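Local coordinates for cytochrome oxidase subunit II (PDB 1W2L), which carries a covalently bound heme c as the cytochrome c domain of a caa3 oxygen oxidoreductase and probably passes electrons toward the enzyme's copper A centre, at residues L37-R42 and V51-L57. Residues are numbered along the deposited sequence; the frame is centred on the assembly and turned at random.
Sequences LYGSTR and VADENYL. With HEC (heme c), chain B; ACT (acetate ion), chain D.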
# COMPACT_ATOMS: atom_id res chain seq x y z
N LEU A 37 -0.71 -8.90 1.50
CA LEU A 37 -1.74 -7.91 1.39
C LEU A 37 -2.63 -8.11 0.17
O LEU A 37 -3.85 -8.15 0.24
CB LEU A 37 -1.12 -6.50 1.36
CG LEU A 37 -2.03 -5.36 0.98
CD1 LEU A 37 -3.27 -5.31 1.87
CD2 LEU A 37 -1.28 -4.03 1.01
N TYR A 38 -2.03 -8.22 -1.03
CA TYR A 38 -2.80 -8.36 -2.24
C TYR A 38 -3.60 -9.64 -2.23
O TYR A 38 -3.03 -10.72 -2.07
CB TYR A 38 -1.89 -8.32 -3.46
CG TYR A 38 -2.63 -8.43 -4.76
CD1 TYR A 38 -3.46 -7.41 -5.23
CD2 TYR A 38 -2.54 -9.55 -5.59
CE1 TYR A 38 -4.14 -7.49 -6.42
CE2 TYR A 38 -3.20 -9.64 -6.79
CZ TYR A 38 -4.01 -8.63 -7.22
OH TYR A 38 -4.65 -8.75 -8.41
N GLY A 39 -4.90 -9.48 -2.42
CA GLY A 39 -5.85 -10.58 -2.38
C GLY A 39 -6.37 -10.94 -1.01
O GLY A 39 -7.19 -11.85 -0.95
N SER A 40 -5.99 -10.21 0.03
CA SER A 40 -6.51 -10.40 1.38
C SER A 40 -7.77 -9.61 1.62
O SER A 40 -8.04 -8.66 0.87
CB SER A 40 -5.44 -10.04 2.41
OG SER A 40 -5.20 -8.65 2.46
N THR A 41 -8.59 -9.91 2.59
CA THR A 41 -9.76 -9.11 2.98
C THR A 41 -9.35 -8.06 4.01
O THR A 41 -8.59 -8.39 4.91
CB THR A 41 -10.88 -10.02 3.52
OG1 THR A 41 -11.34 -10.80 2.41
CG2 THR A 41 -12.07 -9.25 4.02
N ARG A 42 -9.78 -6.82 3.84
CA ARG A 42 -9.54 -5.71 4.73
C ARG A 42 -10.83 -5.29 5.45
O ARG A 42 -11.88 -5.24 4.82
CB ARG A 42 -8.96 -4.51 4.00
CG ARG A 42 -7.90 -4.80 2.97
CD ARG A 42 -6.77 -5.67 3.41
NE ARG A 42 -5.97 -5.15 4.49
CZ ARG A 42 -5.67 -5.65 5.65
NH1 ARG A 42 -4.88 -4.95 6.46
NH2 ARG A 42 -6.14 -6.84 6.05
N VAL A 51 -11.99 -6.53 -0.48
CA VAL A 51 -10.77 -7.24 -0.86
C VAL A 51 -9.74 -6.29 -1.39
O VAL A 51 -10.02 -5.27 -2.02
CB VAL A 51 -11.11 -8.34 -1.87
CG1 VAL A 51 -11.27 -7.94 -3.31
CG2 VAL A 51 -10.15 -9.51 -1.68
N ALA A 52 -8.48 -6.58 -1.06
CA ALA A 52 -7.36 -5.80 -1.53
C ALA A 52 -6.96 -6.19 -2.95
O ALA A 52 -6.01 -6.92 -3.20
CB ALA A 52 -6.17 -5.89 -0.56
N ASP A 53 -7.73 -5.66 -3.88
CA ASP A 53 -7.48 -5.79 -5.32
C ASP A 53 -6.69 -4.57 -5.82
O ASP A 53 -6.28 -3.71 -5.06
CB ASP A 53 -8.79 -6.02 -6.05
CG ASP A 53 -9.79 -4.91 -5.91
OD1 ASP A 53 -9.46 -3.81 -5.46
OD2 ASP A 53 -10.98 -5.14 -6.28
N GLU A 54 -6.43 -4.57 -7.12
CA GLU A 54 -5.61 -3.51 -7.69
C GLU A 54 -6.20 -2.14 -7.43
O GLU A 54 -5.49 -1.18 -7.07
CB GLU A 54 -5.46 -3.71 -9.19
CG GLU A 54 -4.31 -3.11 -9.89
CD GLU A 54 -3.41 -4.02 -10.72
OE1 GLU A 54 -3.30 -5.27 -10.53
OE2 GLU A 54 -2.69 -3.54 -11.60
N ASN A 55 -7.54 -2.01 -7.62
CA ASN A 55 -8.19 -0.74 -7.36
C ASN A 55 -8.06 -0.30 -5.92
O ASN A 55 -7.89 0.90 -5.62
CB ASN A 55 -9.65 -0.77 -7.76
CG ASN A 55 -9.83 -0.61 -9.26
OD1 ASN A 55 -8.95 -0.11 -9.91
ND2 ASN A 55 -10.92 -1.05 -9.77
N TYR A 56 -8.17 -1.23 -4.98
CA TYR A 56 -7.99 -0.85 -3.58
C TYR A 56 -6.59 -0.36 -3.30
O TYR A 56 -6.40 0.61 -2.56
CB TYR A 56 -8.34 -2.04 -2.67
CG TYR A 56 -7.90 -1.79 -1.24
CD1 TYR A 56 -8.63 -0.91 -0.46
CD2 TYR A 56 -6.77 -2.33 -0.71
CE1 TYR A 56 -8.25 -0.63 0.84
CE2 TYR A 56 -6.38 -2.05 0.59
CZ TYR A 56 -7.12 -1.20 1.37
OH TYR A 56 -6.76 -0.89 2.65
N LEU A 57 -5.59 -1.01 -3.86
CA LEU A 57 -4.21 -0.57 -3.66
C LEU A 57 -4.02 0.82 -4.25
O LEU A 57 -3.40 1.69 -3.65
CB LEU A 57 -3.24 -1.59 -4.22
CG LEU A 57 -3.26 -2.97 -3.59
CD1 LEU A 57 -2.26 -3.90 -4.28
CD2 LEU A 57 -2.98 -2.89 -2.10
FE HEC B . 0.75 3.32 3.68
CHA HEC B . -2.19 1.81 4.55
CHB HEC B . 0.57 1.86 0.60
CHC HEC B . 3.62 4.90 2.80
CHD HEC B . 1.10 4.46 6.88
NA HEC B . -0.58 2.10 2.76
C1A HEC B . -1.75 1.61 3.29
C2A HEC B . -2.29 0.66 2.34
C3A HEC B . -1.55 0.71 1.22
C4A HEC B . -0.44 1.62 1.47
CMA HEC B . -1.68 -0.12 -0.05
CAA HEC B . -3.46 -0.28 2.67
CBA HEC B . -2.84 -1.44 3.44
CGA HEC B . -3.81 -2.56 3.95
O1A HEC B . -3.29 -3.31 4.74
O2A HEC B . -5.01 -2.54 3.54
NB HEC B . 1.88 3.36 2.01
C1B HEC B . 1.65 2.67 0.91
C2B HEC B . 2.72 2.91 -0.09
C3B HEC B . 3.54 3.83 0.52
C4B HEC B . 3.06 4.09 1.84
CMB HEC B . 2.84 2.26 -1.40
CAB HEC B . 4.78 4.49 -0.03
CBB HEC B . 4.45 5.19 -1.37
NC HEC B . 2.07 4.49 4.61
C1C HEC B . 3.22 5.03 4.05
C2C HEC B . 3.92 5.78 5.12
C3C HEC B . 3.21 5.66 6.24
C4C HEC B . 2.04 4.87 5.95
CMC HEC B . 5.25 6.50 4.87
CAC HEC B . 3.59 6.08 7.66
CBC HEC B . 3.85 7.55 7.91
ND HEC B . -0.36 3.20 5.36
C1D HEC B . -0.02 3.70 6.58
C2D HEC B . -1.01 3.33 7.57
C3D HEC B . -1.91 2.62 6.89
C4D HEC B . -1.55 2.53 5.53
CMD HEC B . -0.93 3.68 9.00
CAD HEC B . -3.21 1.96 7.50
CBD HEC B . -4.35 2.97 7.63
CGD HEC B . -4.99 3.22 6.31
O1D HEC B . -4.88 4.35 5.74
O2D HEC B . -5.61 2.27 5.75
C ACT D . -7.72 -7.25 -9.20
O ACT D . -6.64 -7.01 -8.58
OXT ACT D . -8.69 -6.56 -9.46
CH3 ACT D . -7.80 -8.70 -9.75
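Tyr-38 reaches with its ring across the backbone of Ala-52 to Glu-54, with CD1 3.3 Å from Ala-52 O and 3.8 Å from Leu-57 CD1, where the small antiparallel hairpin of this class I cytochrome c domain leads into helix 54-62. Thr-41 and Val-51 face each other as a non-hydrogen-bonded pair. Just past this bridge, where the strands give way to loop, two nearly linear backbone bonds hold the chains together: Ala-52 N gives to Ser-40 O and Gly-39 N to Ala-52 O, both at 2.9 Å. Gly-39, with positive phi, sits in the type II turn from Leu-37 to Ser-40. Asp-53 then caps the helix, its OD1 accepting from Tyr-56 N. Inward, the Ala-52 methyl packs on Leu-37, whose CD2 meets Leu-57 CD2 at 3.7 Å; Ile-95 and Ile-92 of helix 85-96 back these two leucines. The join brings a hydrogen-bond donor from each segment to the same heme propionate oxygen, O2A, which accepts from Arg-42 NE at 2.9 Å and from Tyr-56 OH at 2.6 Å.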